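Long-range contact in DUF3013 family protein (PDB 3NAT), which is of unknown function but adopts an alpha-beta half-sandwich fold and pairs with a second copy of itself in the crystal: residues A[69-77]-A[87-95]. Sequence-based numbering, arbitrary orientation.
Sequences EDGLLFYNP and YLVTIPYEG
L73 and I91 illustrate how a parallel edge strand is stitched to its neighbour: the L73 amide donates to V89 O (3.1 Å) and the L73 carbonyl accepts I91 N, so one residue bonds on both sides of its T90 partner. Residues 90-92 thereby form one of the two edge strands of the chain's mixed sheet in this half-sandwich. The same alternation continues through Y75, whose N–H reaches I91 O at 3.0 Å and whose carbonyl takes Y93 N. Upstream, L88 N donates to G71 O (2.9 Å, 174° at the hydrogen). On the helix-covered face, I91 lies alongside F74, its CB 3.8 Å from F74 CD1, while F107 of helix 101-125 meets both. L72 CD2 packs against V89 CG2 on that side. On the other face, L73 has CG anti to its nitrogen (chi1 -168°), which sends the branch toward the Y87 ring, where CD2 lies over one face, 4.0 Å from the centroid, in a CH-pi contact. Farther along, the Y75 ring runs beside P92, whose CA sits over one ring face, and Y75 also packs on P77 of the second subunit. At the far end, N76 OD1 accepts Q78 N, and Y93 OH, bonded to H35 O, shares a water with N76 ND2, which lies 2.8 Å from the water oxygen.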
ATOM      1  N   GLU A  69      16.873  -3.029  13.817  1.00 80.84           N
ATOM      2  CA  GLU A  69      15.981  -3.901  13.079  1.00 77.98           C
ATOM      3  C   GLU A  69      15.043  -3.101  12.192  1.00 83.32           C
ATOM      4  O   GLU A  69      14.642  -1.995  12.538  1.00 94.47           O
ATOM      5  CB  GLU A  69      15.184  -4.781  14.029  1.00 77.45           C
ATOM      6  CG  GLU A  69      14.202  -5.684  13.322  1.00 98.15           C
ATOM      7  CD  GLU A  69      13.474  -6.608  14.269  1.00119.50           C
ATOM      8  OE1 GLU A  69      12.392  -6.214  14.760  1.00128.46           O
ATOM      9  OE2 GLU A  69      13.985  -7.723  14.524  1.00126.30           O
ATOM     10  N   ASP A  70      14.713  -3.663  11.036  1.00 78.86           N
ATOM     11  CA  ASP A  70      13.745  -3.051  10.134  1.00 76.06           C
ATOM     12  C   ASP A  70      13.017  -4.125   9.328  1.00 74.22           C
ATOM     13  O   ASP A  70      13.327  -5.311   9.436  1.00 80.31           O
ATOM     14  CB  ASP A  70      14.425  -2.041   9.206  1.00 77.56           C
ATOM     15  CG  ASP A  70      13.513  -0.885   8.835  1.00 94.10           C
ATOM     16  OD1 ASP A  70      12.276  -1.068   8.833  1.00105.98           O
ATOM     17  OD2 ASP A  70      14.039   0.212   8.550  1.00 97.98           O
ATOM     18  N   GLY A  71      12.046  -3.704   8.527  1.00 70.73           N
ATOM     19  CA  GLY A  71      11.252  -4.632   7.746  1.00 72.00           C
ATOM     20  C   GLY A  71      10.790  -4.075   6.411  1.00 76.74           C
ATOM     21  O   GLY A  71      10.507  -2.871   6.278  1.00 80.13           O
ATOM     22  N   LEU A  72      10.716  -4.971   5.427  1.00 67.12           N
ATOM     23  CA  LEU A  72      10.265  -4.653   4.078  1.00 65.49           C
ATOM     24  C   LEU A  72       9.051  -5.515   3.742  1.00 70.32           C
ATOM     25  O   LEU A  72       9.105  -6.734   3.861  1.00 78.41           O
ATOM     26  CB  LEU A  72      11.394  -4.911   3.084  1.00 67.36           C
ATOM     27  CG  LEU A  72      12.684  -4.118   3.308  1.00 69.08           C
ATOM     28  CD1 LEU A  72      13.535  -4.754   4.388  1.00 62.05           C
ATOM     29  CD2 LEU A  72      13.476  -4.012   2.021  1.00 71.35           C
ATOM     30  N   LEU A  73       7.956  -4.893   3.318  1.00 72.20           N
ATOM     31  CA  LEU A  73       6.687  -5.617   3.211  1.00 72.39           C
ATOM     32  C   LEU A  73       6.148  -5.841   1.797  1.00 80.33           C
ATOM     33  O   LEU A  73       6.156  -4.945   0.961  1.00 91.03           O
ATOM     34  CB  LEU A  73       5.619  -4.911   4.039  1.00 72.80           C
ATOM     35  CG  LEU A  73       4.331  -5.693   4.269  1.00 72.66           C
ATOM     36  CD1 LEU A  73       4.585  -6.821   5.258  1.00 72.83           C
ATOM     37  CD2 LEU A  73       3.258  -4.760   4.790  1.00 71.94           C
ATOM     38  N   PHE A  74       5.657  -7.048   1.550  1.00 82.46           N
ATOM     39  CA  PHE A  74       4.955  -7.353   0.317  1.00 77.71           C
ATOM     40  C   PHE A  74       3.481  -7.494   0.633  1.00 89.70           C
ATOM     41  O   PHE A  74       3.114  -8.234   1.547  1.00 97.35           O
ATOM     42  CB  PHE A  74       5.463  -8.660  -0.251  1.00 68.50           C
ATOM     43  CG  PHE A  74       6.847  -8.579  -0.800  1.00 76.98           C
ATOM     44  CD1 PHE A  74       7.066  -8.140  -2.094  1.00 89.75           C
ATOM     45  CD2 PHE A  74       7.931  -8.956  -0.036  1.00 71.26           C
ATOM     46  CE1 PHE A  74       8.344  -8.070  -2.616  1.00 80.32           C
ATOM     47  CE2 PHE A  74       9.212  -8.890  -0.549  1.00 69.68           C
ATOM     48  CZ  PHE A  74       9.420  -8.444  -1.843  1.00 69.58           C
ATOM     49  N   TYR A  75       2.630  -6.800  -0.115  1.00 83.68           N
ATOM     50  CA  TYR A  75       1.215  -6.792   0.221  1.00 79.94           C
ATOM     51  C   TYR A  75       0.323  -6.817  -0.996  1.00 87.59           C
ATOM     52  O   TYR A  75       0.703  -6.350  -2.073  1.00 87.33           O
ATOM     53  CB  TYR A  75       0.875  -5.559   1.048  1.00 74.09           C
ATOM     54  CG  TYR A  75       0.940  -4.271   0.258  1.00 82.84           C
ATOM     55  CD1 TYR A  75      -0.215  -3.597  -0.121  1.00 85.59           C
ATOM     56  CD2 TYR A  75       2.155  -3.738  -0.127  1.00 80.38           C
ATOM     57  CE1 TYR A  75      -0.158  -2.415  -0.848  1.00 75.88           C
ATOM     58  CE2 TYR A  75       2.222  -2.566  -0.860  1.00 76.48           C
ATOM     59  CZ  TYR A  75       1.066  -1.899  -1.206  1.00 75.15           C
ATOM     60  OH  TYR A  75       1.149  -0.728  -1.933  1.00 72.98           O
ATOM     61  N   ASN A  76      -0.870  -7.372  -0.807  1.00 91.35           N
ATOM     62  CA  ASN A  76      -1.919  -7.325  -1.814  1.00 86.96           C
ATOM     63  C   ASN A  76      -2.763  -6.090  -1.578  1.00 87.73           C
ATOM     64  O   ASN A  76      -3.400  -5.976  -0.541  1.00 90.24           O
ATOM     65  CB  ASN A  76      -2.799  -8.564  -1.724  1.00 86.63           C
ATOM     66  CG  ASN A  76      -3.810  -8.641  -2.851  1.00 99.84           C
ATOM     67  OD1 ASN A  76      -4.108  -7.643  -3.505  1.00102.20           O
ATOM     68  ND2 ASN A  76      -4.339  -9.833  -3.089  1.00107.28           N
ATOM     69  N   PRO A  77      -2.752  -5.147  -2.534  1.00 87.95           N
ATOM     70  CA  PRO A  77      -3.499  -3.894  -2.389  1.00 89.63           C
ATOM     71  C   PRO A  77      -5.005  -4.115  -2.383  1.00 97.77           C
ATOM     72  O   PRO A  77      -5.748  -3.256  -1.909  1.00108.24           O
ATOM     73  CB  PRO A  77      -3.081  -3.095  -3.624  1.00 83.23           C
ATOM     74  CG  PRO A  77      -1.763  -3.662  -4.009  1.00 80.79           C
ATOM     75  CD  PRO A  77      -1.882  -5.128  -3.720  1.00 85.04           C
ATOM     76  N   TYR A  87       7.276   0.440   7.773  1.00 93.51           N
ATOM     77  CA  TYR A  87       8.297  -0.318   7.078  1.00 81.71           C
ATOM     78  C   TYR A  87       9.208   0.558   6.248  1.00 86.65           C
ATOM     79  O   TYR A  87       8.937   1.737   6.039  1.00 97.31           O
ATOM     80  CB  TYR A  87       7.645  -1.347   6.177  1.00 76.08           C
ATOM     81  CG  TYR A  87       6.529  -2.111   6.835  1.00 85.51           C
ATOM     82  CD1 TYR A  87       6.762  -3.350   7.426  1.00 90.70           C
ATOM     83  CD2 TYR A  87       5.239  -1.602   6.858  1.00 83.85           C
ATOM     84  CE1 TYR A  87       5.735  -4.063   8.020  1.00 89.87           C
ATOM     85  CE2 TYR A  87       4.209  -2.306   7.455  1.00 93.11           C
ATOM     86  CZ  TYR A  87       4.462  -3.536   8.034  1.00 93.29           C
ATOM     87  OH  TYR A  87       3.437  -4.236   8.628  1.00 99.45           O
ATOM     88  N   LEU A  88      10.289  -0.045   5.770  1.00 75.20           N
ATOM     89  CA  LEU A  88      11.281   0.644   4.964  1.00 64.03           C
ATOM     90  C   LEU A  88      10.695   0.897   3.576  1.00 70.10           C
ATOM     91  O   LEU A  88      10.765   2.008   3.062  1.00 80.02           O
ATOM     92  CB  LEU A  88      12.529  -0.228   4.868  1.00 58.54           C
ATOM     93  CG  LEU A  88      13.910   0.393   4.710  1.00 64.83           C
ATOM     94  CD1 LEU A  88      14.720  -0.390   3.699  1.00 72.37           C
ATOM     95  CD2 LEU A  88      13.813   1.836   4.306  1.00 58.93           C
ATOM     96  N   VAL A  89      10.117  -0.154   2.991  1.00 73.48           N
ATOM     97  CA  VAL A  89       9.439  -0.111   1.703  1.00 73.69           C
ATOM     98  C   VAL A  89       8.199  -0.955   1.830  1.00 79.56           C
ATOM     99  O   VAL A  89       8.130  -1.856   2.670  1.00 80.84           O
ATOM    100  CB  VAL A  89      10.244  -0.795   0.577  1.00 79.96           C
ATOM    101  CG1 VAL A  89      10.267   0.068  -0.668  1.00 74.89           C
ATOM    102  CG2 VAL A  89      11.633  -1.145   1.036  1.00 86.44           C
ATOM    103  N   THR A  90       7.236  -0.700   0.958  1.00 72.26           N
ATOM    104  CA  THR A  90       5.991  -1.435   0.975  1.00 71.38           C
ATOM    105  C   THR A  90       5.688  -1.803  -0.459  1.00 86.83           C
ATOM    106  O   THR A  90       5.197  -0.986  -1.223  1.00107.93           O
ATOM    107  CB  THR A  90       4.869  -0.578   1.575  1.00 77.47           C
ATOM    108  OG1 THR A  90       4.936  -0.652   3.001  1.00 80.15           O
ATOM    109  CG2 THR A  90       3.536  -1.079   1.166  1.00 95.19           C
ATOM    110  N   ILE A  91       5.995  -3.038  -0.825  1.00 81.55           N
ATOM    111  CA  ILE A  91       5.929  -3.473  -2.213  1.00 76.85           C
ATOM    112  C   ILE A  91       4.670  -4.257  -2.521  1.00 79.42           C
ATOM    113  O   ILE A  91       4.440  -5.326  -1.958  1.00 75.42           O
ATOM    114  CB  ILE A  91       7.124  -4.349  -2.567  1.00 73.02           C
ATOM    115  CG1 ILE A  91       8.422  -3.620  -2.222  1.00 67.96           C
ATOM    116  CG2 ILE A  91       7.072  -4.728  -4.040  1.00 62.62           C
ATOM    117  CD1 ILE A  91       9.649  -4.407  -2.529  1.00 66.32           C
ATOM    118  N   PRO A  92       3.852  -3.724  -3.433  1.00 81.89           N
ATOM    119  CA  PRO A  92       2.584  -4.356  -3.801  1.00 78.92           C
ATOM    120  C   PRO A  92       2.818  -5.476  -4.794  1.00 79.57           C
ATOM    121  O   PRO A  92       3.703  -5.368  -5.644  1.00 73.08           O
ATOM    122  CB  PRO A  92       1.814  -3.220  -4.475  1.00 65.38           C
ATOM    123  CG  PRO A  92       2.883  -2.337  -5.061  1.00 54.95           C
ATOM    124  CD  PRO A  92       4.081  -2.454  -4.150  1.00 67.92           C
ATOM    125  N   TYR A  93       2.034  -6.541  -4.677  1.00 81.15           N
ATOM    126  CA  TYR A  93       2.056  -7.611  -5.654  1.00 80.91           C
ATOM    127  C   TYR A  93       0.630  -7.833  -6.132  1.00 87.93           C
ATOM    128  O   TYR A  93      -0.314  -7.352  -5.498  1.00 87.94           O
ATOM    129  CB  TYR A  93       2.649  -8.880  -5.052  1.00 82.62           C
ATOM    130  CG  TYR A  93       1.822  -9.492  -3.945  1.00 81.81           C
ATOM    131  CD1 TYR A  93       2.060  -9.175  -2.612  1.00 71.31           C
ATOM    132  CD2 TYR A  93       0.805 -10.400  -4.234  1.00 82.29           C
ATOM    133  CE1 TYR A  93       1.301  -9.740  -1.598  1.00 75.23           C
ATOM    134  CE2 TYR A  93       0.044 -10.973  -3.225  1.00 77.33           C
ATOM    135  CZ  TYR A  93       0.295 -10.638  -1.913  1.00 82.86           C
ATOM    136  OH  TYR A  93      -0.463 -11.199  -0.912  1.00 93.98           O
ATOM    137  N   GLU A  94       0.473  -8.555  -7.242  1.00 89.40           N
ATOM    138  CA  GLU A  94      -0.818  -8.642  -7.932  1.00 92.46           C
ATOM    139  C   GLU A  94      -1.666  -9.824  -7.529  1.00 96.61           C
ATOM    140  O   GLU A  94      -1.907 -10.714  -8.343  1.00108.55           O
ATOM    141  CB  GLU A  94      -0.625  -8.714  -9.443  1.00 96.27           C
ATOM    142  CG  GLU A  94       0.196  -7.594 -10.015  1.00110.74           C
ATOM    143  CD  GLU A  94       0.088  -7.530 -11.512  1.00123.79           C
ATOM    144  OE1 GLU A  94      -0.851  -8.152 -12.059  1.00137.93           O
ATOM    145  OE2 GLU A  94       0.936  -6.860 -12.138  1.00120.85           O
ATOM    146  N   GLY A  95      -2.154  -9.824  -6.298  1.00 94.50           N
ATOM    147  CA  GLY A  95      -2.924 -10.954  -5.831  1.00106.88           C
ATOM    148  C   GLY A  95      -2.195 -12.222  -6.222  1.00111.99           C
ATOM    149  O   GLY A  95      -0.991 -12.335  -5.995  1.00115.47           O
TER
HETATM  150  O   HOH W   1      -2.864 -11.879  -1.881  1.00 97.89           O